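Local coordinates for periplasmic aliphatic sulphonates-binding protein (Escherichia coli, PDB 2X26) that probably serves as the periplasmic binding protein of an ABC-type uptake system for aliphatic sulfonates, at residues A86-V100 with Y163-D177. Sequence-based numbering, arbitrary orientation. Where two conformers were deposited one is given.
Sequences AEVILVAENSPIKTV and YSAALLQGGVRVLKD
Arg173 reaches from strand 172-174 into the loop that follows strand 87-92 and ties two of that loop's carbonyl groups, those of Glu93 and Ile97, to the sheet edge. Its chain bends about the CG-CD bond (chi3 85°), which turns the guanidinium over Val91, with CG2 of Val91 lying above the centre of one face. Carbonyl oxygens lie round its rim: NE donates almost straight to Glu93 O at 2.7 Å, NH1 and NH2 together grip Ile97 O end-on, and Ser95 O lies close to NH2 at an angle too poor for a bond. Ser95 OG in turn accepts from Ile97 N, an ST turn within the same bend. A leucine in place of Arg173 would probably leave the carbonyls of Glu93 and Ile97 without these donors and the loop freer to move.

Leu175, with CG anti to its backbone N (chi1 -178°), enters the curve of the loop: CD1 lies 3.5 Å from Lys98 C and meets Ile97 CG2, while CD2 touches Ile89 CG2 and Val91 CG1. It sits in a classic beta bulge, where Leu175 and Lys176 both face Ile89; Leu175 N donates to Ile89 O, and Ile89 N to Lys176 O at 2.9 Å. Beyond the bulge the antiparallel pairing continues through Val91 and Arg173.

On the sheet face bearing Val88 and Leu90, Leu90 CD2 packs 3.9 Å from Val174 CG2 and its CD1 meets Ala166 CB. Val88 CG1 makes a CH-pi contact over the Tyr163 ring, 3.9 Å from the centroid. Helix 162-169 thus covers this face, Tyr163 also stacking on His244, while Ile89 on the other face meets helix 115-126. In this lobe of the two-lobed periplasmic-binding-protein fold, strand 172-177 is an outermost strand of the five-stranded mixed sheet within this chain, and strand 155-159 flanks 87-92 on its other side.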
loop_
_atom_site.group_PDB
_atom_site.type_symbol
_atom_site.label_atom_id
_atom_site.label_comp_id
_atom_site.label_asym_id
_atom_site.label_seq_id
_atom_site.Cartn_x
_atom_site.Cartn_y
_atom_site.Cartn_z
ATOM N N ALA A 86 -1.092 12.773 -1.352
ATOM C CA ALA A 86 -1.603 12.162 -0.141
ATOM C C ALA A 86 -0.504 11.970 0.928
ATOM O O ALA A 86 -0.769 11.528 2.036
ATOM C CB ALA A 86 -2.190 10.803 -0.547
ATOM N N GLU A 87 0.747 12.269 0.595
ATOM C CA GLU A 87 1.873 12.029 1.519
ATOM C C GLU A 87 2.577 13.392 1.700
ATOM O O GLU A 87 3.085 13.922 0.757
ATOM C CB GLU A 87 2.786 10.970 0.868
ATOM C CG GLU A 87 3.945 10.461 1.724
ATOM C CD GLU A 87 3.532 9.218 2.543
ATOM O OE1 GLU A 87 2.894 8.327 1.945
ATOM O OE2 GLU A 87 3.851 9.160 3.745
ATOM N N VAL A 88 2.581 13.956 2.911
ATOM C CA VAL A 88 2.962 15.374 3.119
ATOM C C VAL A 88 3.862 15.681 4.318
ATOM O O VAL A 88 3.955 14.889 5.260
ATOM C CB VAL A 88 1.680 16.227 3.255
ATOM C CG1 VAL A 88 0.801 16.075 2.001
ATOM C CG2 VAL A 88 0.900 15.839 4.566
ATOM N N ILE A 89 4.530 16.841 4.266
ATOM C CA ILE A 89 5.079 17.488 5.450
ATOM C C ILE A 89 4.211 18.713 5.754
ATOM O O ILE A 89 4.029 19.589 4.873
ATOM C CB ILE A 89 6.541 17.927 5.199
ATOM C CG1 ILE A 89 7.401 16.729 4.833
ATOM C CG2 ILE A 89 7.120 18.688 6.433
ATOM C CD1 ILE A 89 8.891 17.106 4.439
ATOM N N LEU A 90 3.645 18.744 6.956
ATOM C CA LEU A 90 2.802 19.843 7.378
ATOM C C LEU A 90 3.512 20.761 8.316
ATOM O O LEU A 90 4.253 20.317 9.196
ATOM C CB LEU A 90 1.602 19.313 8.149
ATOM C CG LEU A 90 0.588 18.454 7.407
ATOM C CD1 LEU A 90 -0.370 17.882 8.442
ATOM C CD2 LEU A 90 -0.195 19.278 6.329
ATOM N N VAL A 91 3.219 22.042 8.171
ATOM C CA VAL A 91 3.651 23.043 9.157
ATOM C C VAL A 91 2.451 23.865 9.473
ATOM O O VAL A 91 1.447 23.741 8.779
ATOM C CB VAL A 91 4.790 23.956 8.621
ATOM C CG1 VAL A 91 6.036 23.098 8.346
ATOM C CG2 VAL A 91 4.355 24.636 7.289
ATOM N N ALA A 92 2.530 24.711 10.503
ATOM C CA ALA A 92 1.420 25.639 10.788
ATOM C C ALA A 92 1.309 26.673 9.670
ATOM O O ALA A 92 2.353 27.071 9.120
ATOM C CB ALA A 92 1.634 26.318 12.178
ATOM N N GLU A 93 0.094 27.118 9.301
ATOM C CA GLU A 93 -0.088 28.083 8.185
ATOM C C GLU A 93 0.899 29.252 8.153
ATOM O O GLU A 93 1.549 29.532 7.105
ATOM C CB GLU A 93 -1.509 28.647 8.202
ATOM C CG GLU A 93 -2.541 27.648 7.765
ATOM C CD GLU A 93 -3.964 28.181 7.836
ATOM O OE1 GLU A 93 -4.304 28.864 8.828
ATOM O OE2 GLU A 93 -4.743 27.889 6.895
ATOM N N ASN A 94 0.976 29.967 9.283
ATOM C CA ASN A 94 1.758 31.179 9.373
ATOM C C ASN A 94 3.183 30.932 9.874
ATOM O O ASN A 94 3.902 31.867 10.233
ATOM C CB ASN A 94 0.989 32.236 10.176
ATOM C CG ASN A 94 -0.542 32.187 9.915
ATOM O OD1 ASN A 94 -1.331 31.727 10.763
ATOM N ND2 ASN A 94 -0.954 32.679 8.757
ATOM N N SER A 95 3.596 29.665 9.831
ATOM C CA SER A 95 4.975 29.310 10.143
ATOM C C SER A 95 5.930 30.100 9.243
ATOM O O SER A 95 5.671 30.213 8.044
ATOM C CB SER A 95 5.219 27.823 9.859
ATOM O OG SER A 95 6.586 27.544 10.121
ATOM N N PRO A 96 7.044 30.606 9.807
ATOM C CA PRO A 96 8.116 31.201 8.989
ATOM C C PRO A 96 8.831 30.176 8.122
ATOM O O PRO A 96 9.581 30.560 7.229
ATOM C CB PRO A 96 9.087 31.760 10.027
ATOM C CG PRO A 96 8.867 30.951 11.241
ATOM C CD PRO A 96 7.389 30.571 11.245
ATOM N N ILE A 97 8.614 28.882 8.367
ATOM C CA ILE A 97 9.146 27.820 7.481
ATOM C C ILE A 97 8.376 27.801 6.142
ATOM O O ILE A 97 7.171 27.464 6.092
ATOM C CB ILE A 97 9.068 26.431 8.190
ATOM C CG1 ILE A 97 9.748 26.469 9.568
ATOM C CG2 ILE A 97 9.663 25.334 7.338
ATOM C CD1 ILE A 97 9.260 25.299 10.507
ATOM N N LYS A 98 9.076 28.154 5.052
ATOM C CA LYS A 98 8.423 28.280 3.753
ATOM C C LYS A 98 8.891 27.219 2.769
ATOM O O LYS A 98 8.186 26.922 1.798
ATOM C CB LYS A 98 8.599 29.694 3.174
ATOM C CG LYS A 98 7.587 30.054 2.065
ATOM C CD LYS A 98 7.084 31.520 2.194
ATOM C CE LYS A 98 6.225 31.898 0.980
ATOM N NZ LYS A 98 6.349 33.342 0.660
ATOM N N THR A 99 10.059 26.625 3.031
ATOM C CA THR A 99 10.605 25.584 2.149
ATOM C C THR A 99 11.144 24.441 2.976
ATOM O O THR A 99 11.353 24.582 4.169
ATOM C CB THR A 99 11.792 26.117 1.314
ATOM O OG1 THR A 99 12.828 26.525 2.207
ATOM C CG2 THR A 99 11.360 27.259 0.410
ATOM N N VAL A 100 11.433 23.310 2.349
ATOM C CA VAL A 100 12.016 22.189 3.114
ATOM C C VAL A 100 13.387 22.550 3.711
ATOM O O VAL A 100 13.758 22.139 4.802
ATOM C CB VAL A 100 12.159 20.949 2.198
ATOM C CG1 VAL A 100 12.955 19.899 2.915
ATOM C CG2 VAL A 100 10.758 20.428 1.864
ATOM N N TYR A 163 -3.564 13.382 7.317
ATOM C CA TYR A 163 -3.284 14.616 6.619
ATOM C C TYR A 163 -4.617 15.352 6.420
ATOM O O TYR A 163 -4.739 16.506 6.860
ATOM C CB TYR A 163 -2.570 14.323 5.292
ATOM C CG TYR A 163 -2.718 15.379 4.220
ATOM C CD1 TYR A 163 -2.749 16.743 4.559
ATOM C CD2 TYR A 163 -2.784 15.031 2.869
ATOM C CE1 TYR A 163 -2.889 17.729 3.582
ATOM C CE2 TYR A 163 -2.904 16.018 1.885
ATOM C CZ TYR A 163 -2.967 17.352 2.246
ATOM O OH TYR A 163 -3.090 18.307 1.239
ATOM N N SER A 164 -5.600 14.684 5.828
ATOM C CA SER A 164 -6.851 15.358 5.501
ATOM C C SER A 164 -7.541 15.775 6.783
ATOM O O SER A 164 -8.146 16.857 6.833
ATOM C CB SER A 164 -7.801 14.504 4.683
ATOM O OG SER A 164 -7.327 14.284 3.335
ATOM N N ALA A 165 -7.447 14.944 7.822
ATOM C CA ALA A 165 -8.106 15.307 9.093
ATOM C C ALA A 165 -7.504 16.595 9.687
ATOM O O ALA A 165 -8.252 17.470 10.168
ATOM C CB ALA A 165 -8.038 14.146 10.097
ATOM N N ALA A 166 -6.169 16.708 9.655
ATOM C CA ALA A 166 -5.458 17.880 10.179
ATOM C C ALA A 166 -5.783 19.103 9.327
ATOM O O ALA A 166 -5.998 20.214 9.847
ATOM C CB ALA A 166 -3.952 17.630 10.167
ATOM N N LEU A 167 -5.796 18.908 8.020
ATOM C CA LEU A 167 -6.074 19.983 7.089
ATOM C C LEU A 167 -7.430 20.643 7.342
ATOM O O LEU A 167 -7.536 21.885 7.338
ATOM C CB LEU A 167 -5.994 19.455 5.639
ATOM C CG LEU A 167 -6.127 20.469 4.496
ATOM C CD1 LEU A 167 -4.995 21.501 4.499
ATOM C CD2 LEU A 167 -6.211 19.803 3.157
ATOM N N LEU A 168 -8.446 19.824 7.577
ATOM C CA LEU A 168 -9.810 20.344 7.708
ATOM C C LEU A 168 -10.060 21.017 9.038
ATOM O O LEU A 168 -10.987 21.838 9.137
ATOM C CB LEU A 168 -10.869 19.303 7.370
ATOM C CG LEU A 168 -10.832 18.820 5.905
ATOM C CD1 LEU A 168 -11.946 17.824 5.684
ATOM C CD2 LEU A 168 -10.978 19.966 4.921
ATOM N N GLN A 169 -9.237 20.682 10.033
ATOM C CA GLN A 169 -9.279 21.320 11.359
ATOM C C GLN A 169 -8.738 22.736 11.265
ATOM O O GLN A 169 -8.989 23.580 12.142
ATOM C CB GLN A 169 -8.492 20.511 12.406
ATOM C CG GLN A 169 -8.617 21.060 13.852
ATOM C CD GLN A 169 -8.015 20.147 14.922
ATOM O OE1 GLN A 169 -6.788 20.012 15.032
ATOM N NE2 GLN A 169 -8.881 19.543 15.738
ATOM N N GLY A 170 -7.975 22.987 10.202
ATOM C CA GLY A 170 -7.482 24.307 9.894
ATOM C C GLY A 170 -6.163 24.614 10.575
ATOM O O GLY A 170 -5.715 23.884 11.450
ATOM N N GLY A 171 -5.537 25.689 10.137
ATOM C CA GLY A 171 -4.326 26.148 10.795
ATOM C C GLY A 171 -3.052 25.564 10.237
ATOM O O GLY A 171 -1.964 26.027 10.598
ATOM N N VAL A 172 -3.180 24.581 9.340
ATOM C CA VAL A 172 -1.998 23.916 8.775
ATOM C C VAL A 172 -1.865 24.067 7.272
ATOM O O VAL A 172 -2.830 24.359 6.549
ATOM C CB VAL A 172 -1.875 22.424 9.199
ATOM C CG1 VAL A 172 -1.866 22.291 10.713
ATOM C CG2 VAL A 172 -2.986 21.563 8.559
ATOM N N ARG A 173 -0.644 23.847 6.807
ATOM C CA ARG A 173 -0.268 24.062 5.431
ATOM C C ARG A 173 0.708 22.946 5.013
ATOM O O ARG A 173 1.575 22.476 5.793
ATOM C CB ARG A 173 0.329 25.477 5.321
ATOM C CG ARG A 173 1.489 25.713 4.382
ATOM C CD ARG A 173 1.721 27.224 4.184
ATOM N NE ARG A 173 2.543 27.868 5.200
ATOM C CZ ARG A 173 3.875 27.815 5.281
ATOM N NH1 ARG A 173 4.599 27.108 4.429
ATOM N NH2 ARG A 173 4.482 28.457 6.270
ATOM N N VAL A 174 0.514 22.468 3.809
ATOM C CA VAL A 174 1.460 21.507 3.222
ATOM C C VAL A 174 2.752 22.257 2.831
ATOM O O VAL A 174 2.731 23.121 1.949
ATOM C CB VAL A 174 0.817 20.804 2.040
ATOM C CG1 VAL A 174 1.841 19.950 1.256
ATOM C CG2 VAL A 174 -0.316 19.925 2.510
ATOM N N LEU A 175 3.863 21.943 3.491
ATOM C CA LEU A 175 5.178 22.480 3.106
ATOM C C LEU A 175 5.719 21.764 1.871
ATOM O O LEU A 175 6.390 22.363 1.018
ATOM C CB LEU A 175 6.157 22.290 4.265
ATOM C CG LEU A 175 7.576 22.829 4.074
ATOM C CD1 LEU A 175 7.526 24.299 4.151
ATOM C CD2 LEU A 175 8.447 22.224 5.159
ATOM N N LYS A 176 5.438 20.472 1.782
ATOM C CA LYS A 176 6.020 19.638 0.728
ATOM C C LYS A 176 5.150 18.407 0.581
ATOM O O LYS A 176 4.764 17.846 1.572
ATOM C CB LYS A 176 7.448 19.253 1.153
ATOM C CG LYS A 176 8.207 18.355 0.196
ATOM C CD LYS A 176 8.438 19.021 -1.094
ATOM C CE LYS A 176 9.384 18.127 -1.902
ATOM N NZ LYS A 176 9.663 18.721 -3.206
ATOM N N ASP A 177 4.820 18.019 -0.652
ATOM C CA ASP A 177 4.186 16.694 -0.845
ATOM C C ASP A 177 5.105 15.831 -1.702
ATOM O O ASP A 177 6.254 16.217 -1.986
ATOM C CB ASP A 177 2.750 16.802 -1.384
ATOM C CG ASP A 177 2.685 17.301 -2.824
ATOM O OD1 ASP A 177 3.716 17.286 -3.559
ATOM O OD2 ASP A 177 1.585 17.704 -3.267
#